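Local coordinates for protein PT26-6P (Thermococcus sp., PDB 2WB7) that is of unknown function but is encoded by a mobile extrachromosomal element of Euryarchaea and is built from three domains with novel folds, at residues A92-I95 against T101-T104; D132-Q137 against Y152-N157; P76-P81 against G171-W176. All blocks are in the same frame, centred on the assembly; numbering follows the deposited sequence.

Contact 1. Residues A92-I95 against T101-T104; sequences AYVI and TYWT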
loop_
_atom_site.group_PDB
_atom_site.type_symbol
_atom_site.label_atom_id
_atom_site.label_comp_id
_atom_site.label_asym_id
_atom_site.label_seq_id
_atom_site.Cartn_x
_atom_site.Cartn_y
_atom_site.Cartn_z
ATOM N N ALA A 92 19.297 21.435 -10.406
ATOM C CA ALA A 92 17.876 21.193 -10.177
ATOM C C ALA A 92 17.560 20.863 -8.711
ATOM O O ALA A 92 18.387 20.308 -7.973
ATOM C CB ALA A 92 17.353 20.108 -11.110
ATOM N N TYR A 93 16.353 21.223 -8.299
ATOM C CA TYR A 93 15.910 20.974 -6.942
ATOM C C TYR A 93 14.399 21.114 -6.821
ATOM O O TYR A 93 13.722 21.606 -7.738
ATOM C CB TYR A 93 16.607 21.917 -5.960
ATOM C CG TYR A 93 16.462 23.379 -6.307
ATOM C CD1 TYR A 93 17.505 24.080 -6.905
ATOM C CD2 TYR A 93 15.282 24.059 -6.042
ATOM C CE1 TYR A 93 17.371 25.417 -7.227
ATOM C CE2 TYR A 93 15.139 25.388 -6.357
ATOM C CZ TYR A 93 16.182 26.066 -6.945
ATOM O OH TYR A 93 16.026 27.399 -7.254
ATOM N N VAL A 94 13.884 20.655 -5.683
ATOM C CA VAL A 94 12.469 20.736 -5.369
ATOM C C VAL A 94 12.271 21.953 -4.492
ATOM O O VAL A 94 13.098 22.242 -3.628
ATOM C CB VAL A 94 11.987 19.479 -4.622
ATOM C CG1 VAL A 94 10.686 19.750 -3.886
ATOM C CG2 VAL A 94 11.834 18.311 -5.585
ATOM N N ILE A 95 11.195 22.687 -4.723
ATOM C CA ILE A 95 10.939 23.865 -3.918
ATOM C C ILE A 95 9.522 23.836 -3.361
ATOM O O ILE A 95 8.566 23.557 -4.086
ATOM C CB ILE A 95 11.210 25.175 -4.721
ATOM C CG1 ILE A 95 10.865 26.405 -3.881
ATOM C CG2 ILE A 95 10.436 25.185 -6.031
ATOM C CD1 ILE A 95 11.154 27.711 -4.571
ATOM N N THR A 101 14.021 24.563 -0.302
ATOM C CA THR A 101 14.455 23.708 -1.398
ATOM C C THR A 101 15.025 22.391 -0.907
ATOM O O THR A 101 15.748 22.365 0.086
ATOM C CB THR A 101 15.537 24.397 -2.248
ATOM O OG1 THR A 101 16.687 24.651 -1.439
ATOM C CG2 THR A 101 15.027 25.704 -2.813
ATOM N N TYR A 102 14.739 21.305 -1.617
ATOM C CA TYR A 102 15.266 20.011 -1.210
ATOM C C TYR A 102 15.972 19.250 -2.321
ATOM O O TYR A 102 15.603 19.332 -3.488
ATOM C CB TYR A 102 14.154 19.119 -0.674
ATOM C CG TYR A 102 13.081 19.781 0.149
ATOM C CD1 TYR A 102 12.319 20.823 -0.361
ATOM C CD2 TYR A 102 12.783 19.312 1.425
ATOM C CE1 TYR A 102 11.308 21.398 0.388
ATOM C CE2 TYR A 102 11.775 19.878 2.186
ATOM C CZ TYR A 102 11.038 20.919 1.663
ATOM O OH TYR A 102 10.027 21.490 2.412
ATOM N N TRP A 103 16.986 18.491 -1.934
ATOM C CA TRP A 103 17.555 17.467 -2.805
ATOM C C TRP A 103 18.278 18.055 -4.001
ATOM O O TRP A 103 18.568 17.351 -4.968
ATOM C CB TRP A 103 16.462 16.503 -3.263
ATOM C CG TRP A 103 15.719 15.951 -2.110
ATOM C CD1 TRP A 103 14.370 15.961 -1.911
ATOM C CD2 TRP A 103 16.295 15.336 -0.964
ATOM N NE1 TRP A 103 14.072 15.378 -0.706
ATOM C CE2 TRP A 103 15.237 14.982 -0.104
ATOM C CE3 TRP A 103 17.608 15.044 -0.580
ATOM C CZ2 TRP A 103 15.448 14.346 1.123
ATOM C CZ3 TRP A 103 17.821 14.410 0.641
ATOM C CH2 TRP A 103 16.743 14.068 1.477
ATOM N N THR A 104 18.563 19.352 -3.919
ATOM C CA THR A 104 19.332 20.054 -4.939
ATOM C C THR A 104 20.373 19.140 -5.557
ATOM O O THR A 104 21.125 18.469 -4.849
ATOM C CB THR A 104 20.039 21.290 -4.355
ATOM O OG1 THR A 104 19.154 21.977 -3.458
ATOM C CG2 THR A 104 20.450 22.231 -5.464
#
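Y93 meets two threonines, T101 and T104, with one side of its ring in a beta hairpin of the immunoglobulin-like domain. Its CG is wedged between the backbone N and the carbonyl carbon (chi1 54°), a crowded position that carries the ring over toward the partner strand. There both threonine methyls come up obliquely from the same side of the ring plane, CG2 of T101 3.6 Å from Y93 CE2 and CG2 of T104 3.8 Å from Y93 CD1. T104 turns this methyl anti to its own backbone N, and its OG1 is left alongside the root of the tyrosine, 3.6 Å from Y93 CB. The phenol ring thus packs on two short branched side chains where the strand register slips: V94 pairs with Y102 and I95 with T101, but two residues, W103 and T104, stand opposite the single Y93, which touches T104. The extra residue, with positive phi at W103 (68°), acts in the manner of a beta bulge and turns the chain a corner.

The V94–Y102 pair is the hydrogen-bonded one, V94 N to Y102 O at 3.1 Å and Y102 N to V94 O at 2.8 Å. On the sheet face that these two share, V94 CG1 touches Y102 CD1 at 4.0 Å. V94 O meets the same ring at its edge, in plane, 3.6 Å from Y102 CD1, and the phenol end is hydrogen-bonded to D96 OD1.

Strand 85-96 has its second neighbour in strand 163-178, where Y93 bonds through its backbone to R166 and I95 to E164. V94 packs on F163 and on M128 of strand 120-129, whereas W103 swings out to I371 and P372 of strand 370-379, joining the hairpin to the second immunoglobulin-like domain.

Contact 2. Residues D132-Q137 against Y152-N157; sequences DPLVYQ and YDKIWN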
loop_
_atom_site.group_PDB
_atom_site.type_symbol
_atom_site.label_atom_id
_atom_site.label_comp_id
_atom_site.label_asym_id
_atom_site.label_seq_id
_atom_site.Cartn_x
_atom_site.Cartn_y
_atom_site.Cartn_z
ATOM N N ASP A 132 8.519 15.595 3.174
ATOM C CA ASP A 132 8.109 14.375 3.851
ATOM C C ASP A 132 8.157 14.535 5.369
ATOM O O ASP A 132 9.196 14.312 5.985
ATOM C CB ASP A 132 9.040 13.241 3.426
ATOM C CG ASP A 132 8.510 11.870 3.785
ATOM O OD1 ASP A 132 7.594 11.763 4.624
ATOM O OD2 ASP A 132 9.015 10.893 3.215
ATOM N N PRO A 133 7.016 14.884 5.976
ATOM C CA PRO A 133 6.875 15.143 7.402
ATOM C C PRO A 133 7.078 13.916 8.300
ATOM O O PRO A 133 7.650 14.047 9.389
ATOM C CB PRO A 133 5.434 15.636 7.532
ATOM C CG PRO A 133 4.923 15.824 6.151
ATOM C CD PRO A 133 5.731 14.950 5.270
ATOM N N LEU A 134 6.638 12.740 7.850
ATOM C CA LEU A 134 6.687 11.527 8.672
ATOM C C LEU A 134 8.027 10.751 8.687
ATOM O O LEU A 134 8.277 9.952 9.602
ATOM C CB LEU A 134 5.546 10.591 8.264
ATOM C CG LEU A 134 4.170 11.126 8.627
ATOM C CD1 LEU A 134 3.101 10.047 8.502
ATOM C CD2 LEU A 134 4.213 11.689 10.046
ATOM N N VAL A 135 8.879 10.983 7.692
ATOM C CA VAL A 135 10.027 10.098 7.453
ATOM C C VAL A 135 10.878 9.780 8.689
ATOM O O VAL A 135 11.287 8.632 8.876
ATOM C CB VAL A 135 10.944 10.617 6.294
ATOM C CG1 VAL A 135 11.494 11.977 6.628
ATOM C CG2 VAL A 135 12.090 9.653 6.031
ATOM N N TYR A 136 11.155 10.776 9.526
ATOM C CA TYR A 136 12.042 10.544 10.673
ATOM C C TYR A 136 11.326 9.892 11.843
ATOM O O TYR A 136 11.921 9.131 12.607
ATOM C CB TYR A 136 12.705 11.837 11.132
ATOM C CG TYR A 136 13.564 12.474 10.072
ATOM C CD1 TYR A 136 14.467 11.714 9.329
ATOM C CD2 TYR A 136 13.484 13.835 9.815
ATOM C CE1 TYR A 136 15.264 12.296 8.345
ATOM C CE2 TYR A 136 14.277 14.428 8.841
ATOM C CZ TYR A 136 15.162 13.652 8.107
ATOM O OH TYR A 136 15.944 14.235 7.126
ATOM N N GLN A 137 10.043 10.188 11.980
ATOM C CA GLN A 137 9.243 9.539 13.000
ATOM C C GLN A 137 9.109 8.061 12.697
ATOM O O GLN A 137 9.068 7.234 13.606
ATOM C CB GLN A 137 7.868 10.165 13.043
ATOM C CG GLN A 137 7.927 11.654 12.991
ATOM C CD GLN A 137 6.638 12.263 13.438
ATOM O OE1 GLN A 137 6.216 12.053 14.573
ATOM N NE2 GLN A 137 5.991 13.019 12.550
ATOM N N TYR A 152 0.483 6.366 14.970
ATOM C CA TYR A 152 -0.207 5.385 14.167
ATOM C C TYR A 152 -1.277 6.042 13.318
ATOM O O TYR A 152 -1.362 5.790 12.121
ATOM C CB TYR A 152 -0.832 4.328 15.065
ATOM C CG TYR A 152 -1.714 3.405 14.296
ATOM C CD1 TYR A 152 -1.213 2.216 13.771
ATOM C CD2 TYR A 152 -3.049 3.733 14.051
ATOM C CE1 TYR A 152 -2.022 1.370 13.036
ATOM C CE2 TYR A 152 -3.864 2.897 13.317
ATOM C CZ TYR A 152 -3.345 1.725 12.814
ATOM O OH TYR A 152 -4.161 0.905 12.086
ATOM N N ASP A 153 -2.100 6.881 13.942
ATOM C CA ASP A 153 -3.145 7.605 13.234
ATOM C C ASP A 153 -2.485 8.533 12.245
ATOM O O ASP A 153 -2.942 8.711 11.123
ATOM C CB ASP A 153 -3.955 8.473 14.198
ATOM C CG ASP A 153 -4.698 7.665 15.250
ATOM O OD1 ASP A 153 -5.105 6.516 14.942
ATOM O OD2 ASP A 153 -4.899 8.195 16.375
ATOM N N LYS A 154 -1.395 9.139 12.690
ATOM C CA LYS A 154 -0.713 10.136 11.899
ATOM C C LYS A 154 -0.282 9.545 10.573
ATOM O O LYS A 154 -0.349 10.197 9.530
ATOM C CB LYS A 154 0.493 10.656 12.664
ATOM C CG LYS A 154 0.988 11.963 12.150
ATOM C CD LYS A 154 2.142 12.468 12.988
ATOM C CE LYS A 154 2.643 13.801 12.446
ATOM N NZ LYS A 154 3.863 14.215 13.197
ATOM N N ILE A 155 0.150 8.293 10.608
ATOM C CA ILE A 155 0.585 7.618 9.384
ATOM C C ILE A 155 -0.482 7.678 8.300
ATOM O O ILE A 155 -0.187 8.001 7.155
ATOM C CB ILE A 155 0.967 6.161 9.654
ATOM C CG1 ILE A 155 2.242 6.119 10.499
ATOM C CG2 ILE A 155 1.151 5.430 8.356
ATOM C CD1 ILE A 155 2.545 4.792 11.096
ATOM N N TRP A 156 -1.725 7.378 8.666
ATOM C CA TRP A 156 -2.800 7.275 7.683
ATOM C C TRP A 156 -3.478 8.599 7.396
ATOM O O TRP A 156 -4.311 8.671 6.495
ATOM C CB TRP A 156 -3.841 6.244 8.132
ATOM C CG TRP A 156 -3.195 5.019 8.637
ATOM C CD1 TRP A 156 -3.190 4.551 9.920
ATOM C CD2 TRP A 156 -2.394 4.112 7.876
ATOM N NE1 TRP A 156 -2.441 3.401 9.999
ATOM C CE2 TRP A 156 -1.945 3.110 8.756
ATOM C CE3 TRP A 156 -2.015 4.050 6.532
ATOM C CZ2 TRP A 156 -1.141 2.063 8.336
ATOM C CZ3 TRP A 156 -1.212 3.014 6.120
ATOM C CH2 TRP A 156 -0.781 2.034 7.019
ATOM N N ASN A 157 -3.137 9.642 8.147
ATOM C CA ASN A 157 -3.840 10.915 7.993
ATOM C C ASN A 157 -2.993 12.063 7.429
ATOM O O ASN A 157 -3.519 13.102 7.055
ATOM C CB ASN A 157 -4.523 11.316 9.294
ATOM C CG ASN A 157 -5.536 10.276 9.752
ATOM O OD1 ASN A 157 -5.532 9.851 10.919
ATOM N ND2 ASN A 157 -6.387 9.821 8.824
#
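L134 and I155 mark the closest approach of two backbones that run in opposite senses, their CA atoms 7.3 Å apart. They belong to a helical hairpin within the immunoglobulin-like domain: the segment leading into and starting helix 135-144 lies against the last turns of helix 149-157. At this spacing a single leucine can bridge the gap. L134 CG stands anti to the carbonyl carbon (chi1 -68°), which projects the fork at the opposing helix. One prong, CD1, presses on the backbone, 3.6 Å from I155 CA and equally near K154 O, a carbonyl that accepts a hydrogen bond from T158 OG1. The other prong, CD2, lies alongside the aliphatic part of K154, 3.6 Å from K154 CE, the two side chains crossing obliquely.

K154 is stretched out along its whole length, starting anti to the backbone N (chi1 -161°), and thus runs past the leucine to end beside the side chain of Q137, three residues further on. With this side chain cut back to an alanine, L134 CD2 would probably lose its methylene cover and a gap would open beside Q137.

On the side of the second immunoglobulin-like domain, L134 touches W374 and I155 touches A260. I155 CG2 also lies over the W156 indole of its own helix, 3.7 Å above the ring plane and over its centre.

Contact 3. Residues P76-P81 against G171-W176; sequences PNQPVP and GYQEAW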
loop_
_atom_site.group_PDB
_atom_site.type_symbol
_atom_site.label_atom_id
_atom_site.label_comp_id
_atom_site.label_asym_id
_atom_site.label_seq_id
_atom_site.Cartn_x
_atom_site.Cartn_y
_atom_site.Cartn_z
ATOM N N PRO A 76 19.601 24.778 -29.882
ATOM C CA PRO A 76 19.110 25.020 -31.235
ATOM C C PRO A 76 20.267 25.316 -32.178
ATOM O O PRO A 76 21.295 25.833 -31.745
ATOM C CB PRO A 76 18.227 26.260 -31.087
ATOM C CG PRO A 76 18.557 26.866 -29.761
ATOM C CD PRO A 76 19.463 25.954 -29.007
ATOM N N ASN A 77 20.106 24.983 -33.451
ATOM C CA ASN A 77 21.131 25.273 -34.443
ATOM C C ASN A 77 21.467 26.767 -34.502
ATOM O O ASN A 77 20.652 27.599 -34.126
ATOM C CB ASN A 77 20.671 24.793 -35.817
ATOM C CG ASN A 77 21.808 24.273 -36.652
ATOM O OD1 ASN A 77 22.946 24.733 -36.530
ATOM N ND2 ASN A 77 21.516 23.294 -37.497
ATOM N N GLN A 78 22.658 27.114 -34.987
ATOM C CA GLN A 78 23.033 28.525 -35.119
ATOM C C GLN A 78 23.297 28.946 -36.577
ATOM O O GLN A 78 23.674 28.122 -37.416
ATOM C CB GLN A 78 24.268 28.818 -34.262
ATOM C CG GLN A 78 24.059 29.929 -33.244
ATOM C CD GLN A 78 23.039 29.539 -32.182
ATOM O OE1 GLN A 78 23.184 28.511 -31.510
ATOM N NE2 GLN A 78 21.997 30.348 -32.034
ATOM N N PRO A 79 23.099 30.241 -36.883
ATOM C CA PRO A 79 23.570 30.776 -38.162
ATOM C C PRO A 79 25.063 30.480 -38.339
ATOM O O PRO A 79 25.495 30.108 -39.426
ATOM C CB PRO A 79 23.355 32.282 -38.017
ATOM C CG PRO A 79 22.271 32.418 -36.997
ATOM C CD PRO A 79 22.448 31.266 -36.049
ATOM N N VAL A 80 25.847 30.637 -37.274
ATOM C CA VAL A 80 27.279 30.348 -37.350
ATOM C C VAL A 80 27.673 29.033 -36.653
ATOM O O VAL A 80 27.601 28.912 -35.422
ATOM C CB VAL A 80 28.137 31.518 -36.801
ATOM C CG1 VAL A 80 29.591 31.349 -37.226
ATOM C CG2 VAL A 80 27.589 32.854 -37.278
ATOM N N PRO A 81 28.116 28.053 -37.453
ATOM C CA PRO A 81 28.536 26.702 -37.092
ATOM C C PRO A 81 29.433 26.610 -35.857
ATOM O O PRO A 81 29.494 25.551 -35.233
ATOM C CB PRO A 81 29.332 26.246 -38.318
ATOM C CG PRO A 81 28.734 26.988 -39.464
ATOM C CD PRO A 81 28.149 28.278 -38.909
ATOM N N GLY A 171 26.028 29.073 -18.443
ATOM C CA GLY A 171 27.130 28.883 -19.370
ATOM C C GLY A 171 27.192 30.048 -20.330
ATOM O O GLY A 171 26.579 31.095 -20.082
ATOM N N TYR A 172 27.909 29.872 -21.437
ATOM C CA TYR A 172 28.085 30.956 -22.396
ATOM C C TYR A 172 28.079 30.506 -23.847
ATOM O O TYR A 172 28.518 29.397 -24.167
ATOM C CB TYR A 172 29.401 31.661 -22.123
ATOM C CG TYR A 172 30.604 30.772 -22.345
ATOM C CD1 TYR A 172 31.143 30.605 -23.613
ATOM C CD2 TYR A 172 31.197 30.105 -21.286
ATOM C CE1 TYR A 172 32.244 29.805 -23.817
ATOM C CE2 TYR A 172 32.300 29.303 -21.481
ATOM C CZ TYR A 172 32.823 29.156 -22.746
ATOM O OH TYR A 172 33.924 28.350 -22.947
ATOM N N GLN A 173 27.600 31.382 -24.729
ATOM C CA GLN A 173 27.666 31.119 -26.159
ATOM C C GLN A 173 28.847 31.826 -26.811
ATOM O O GLN A 173 29.136 32.991 -26.511
ATOM C CB GLN A 173 26.380 31.525 -26.867
ATOM C CG GLN A 173 26.315 30.991 -28.278
ATOM C CD GLN A 173 24.963 31.191 -28.906
ATOM O OE1 GLN A 173 24.106 31.878 -28.347
ATOM N NE2 GLN A 173 24.759 30.599 -30.087
ATOM N N GLU A 174 29.525 31.113 -27.710
ATOM C CA GLU A 174 30.601 31.697 -28.486
ATOM C C GLU A 174 30.037 32.542 -29.626
ATOM O O GLU A 174 29.057 32.156 -30.275
ATOM C CB GLU A 174 31.493 30.608 -29.056
ATOM C CG GLU A 174 32.264 29.814 -28.012
ATOM C CD GLU A 174 33.189 28.773 -28.643
ATOM O OE1 GLU A 174 33.097 27.580 -28.277
ATOM O OE2 GLU A 174 34.001 29.144 -29.519
ATOM N N ALA A 175 30.657 33.702 -29.850
ATOM C CA ALA A 175 30.333 34.560 -30.985
ATOM C C ALA A 175 31.534 34.586 -31.928
ATOM O O ALA A 175 32.647 34.873 -31.500
ATOM C CB ALA A 175 30.002 35.967 -30.499
ATOM N N TRP A 176 31.312 34.274 -33.201
ATOM C CA TRP A 176 32.385 34.267 -34.196
ATOM C C TRP A 176 32.063 35.225 -35.346
ATOM O O TRP A 176 30.918 35.286 -35.790
ATOM C CB TRP A 176 32.607 32.848 -34.739
ATOM C CG TRP A 176 33.251 31.896 -33.755
ATOM C CD1 TRP A 176 32.727 31.472 -32.568
ATOM C CD2 TRP A 176 34.535 31.249 -33.880
ATOM N NE1 TRP A 176 33.599 30.602 -31.946
ATOM C CE2 TRP A 176 34.714 30.447 -32.728
ATOM C CE3 TRP A 176 35.549 31.271 -34.848
ATOM C CZ2 TRP A 176 35.869 29.682 -32.517
ATOM C CZ3 TRP A 176 36.697 30.506 -34.635
ATOM C CH2 TRP A 176 36.843 29.724 -33.478
#
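The amides of Q78 and Q173 meet from opposite directions with their planes turned 74° apart, so that they are far from stacked. The other flat group, the indole of W176, belongs to the strand: E174 CB lies at its edge in the ring plane, H202 stacks on it, and the rings of F82 and H193 meet it at shallow angles. Residues 76-81 are part of a loop connecting strands 66-75 and 85-96 of the immunoglobulin-like domain, and they run beside strand 163-178, which is hydrogen-bonded to strand 85-96 on one flank and to strand 198-213 on the other.

Q173 reaches the loop by extension. Its CG is anti to the backbone N (chi1 -168°) and the chain stays straight beyond it, whereas the Q78 chain is bent at its second torsion (66°) and folds round to meet it. The result brings Q173 NE2 to 3.3 Å from Q78 CG, and the same nitrogen is hydrogen-bonded to N83 O, which fixes the strand amide from the far end of the loop. On the loop side a weak bond from Q78 N to N77 OD1, 2.9 Å long, ties the asparagine back to the chain.

E174 and W176, two residues apart on one side of the strand, hold each other. W176 NE1 gives a hydrogen bond to E174 OE2 at 2.9 Å, lying in the plane of the indole yet reaching the oxygen from above the carboxylate plane. H86 NE2 is bonded to E174 OE1, so both carboxylate oxygens are engaged. The indole leads away from residues 76-81, which meet W176 only at its root, where V80 crosses at about a right angle and V80 CG1 rests 4.2 Å from W176 CB.

All three contacts belong to the first immunoglobulin-like domain, yet each joins parts of the fold in a different way. Contact 1, partly buried, is local and rests on paired backbones; contact 2, also partly buried, relies on aliphatic packing of a leucine at the start of one helix against the lysine and isoleucine of another; contact 3 is a surface contact of long side chains bridging a loop and a strand. Contacts 1 and 3 reach the same antiparallel sheet through the neighbouring strands 85-96 and 163-178, with centres about 30 Å apart. Contact 2 precedes strand 163-178 in the chain and is nested, like contact 1, in the loop closed by contact 3, whose centre lies about 51 Å from that of contact 2.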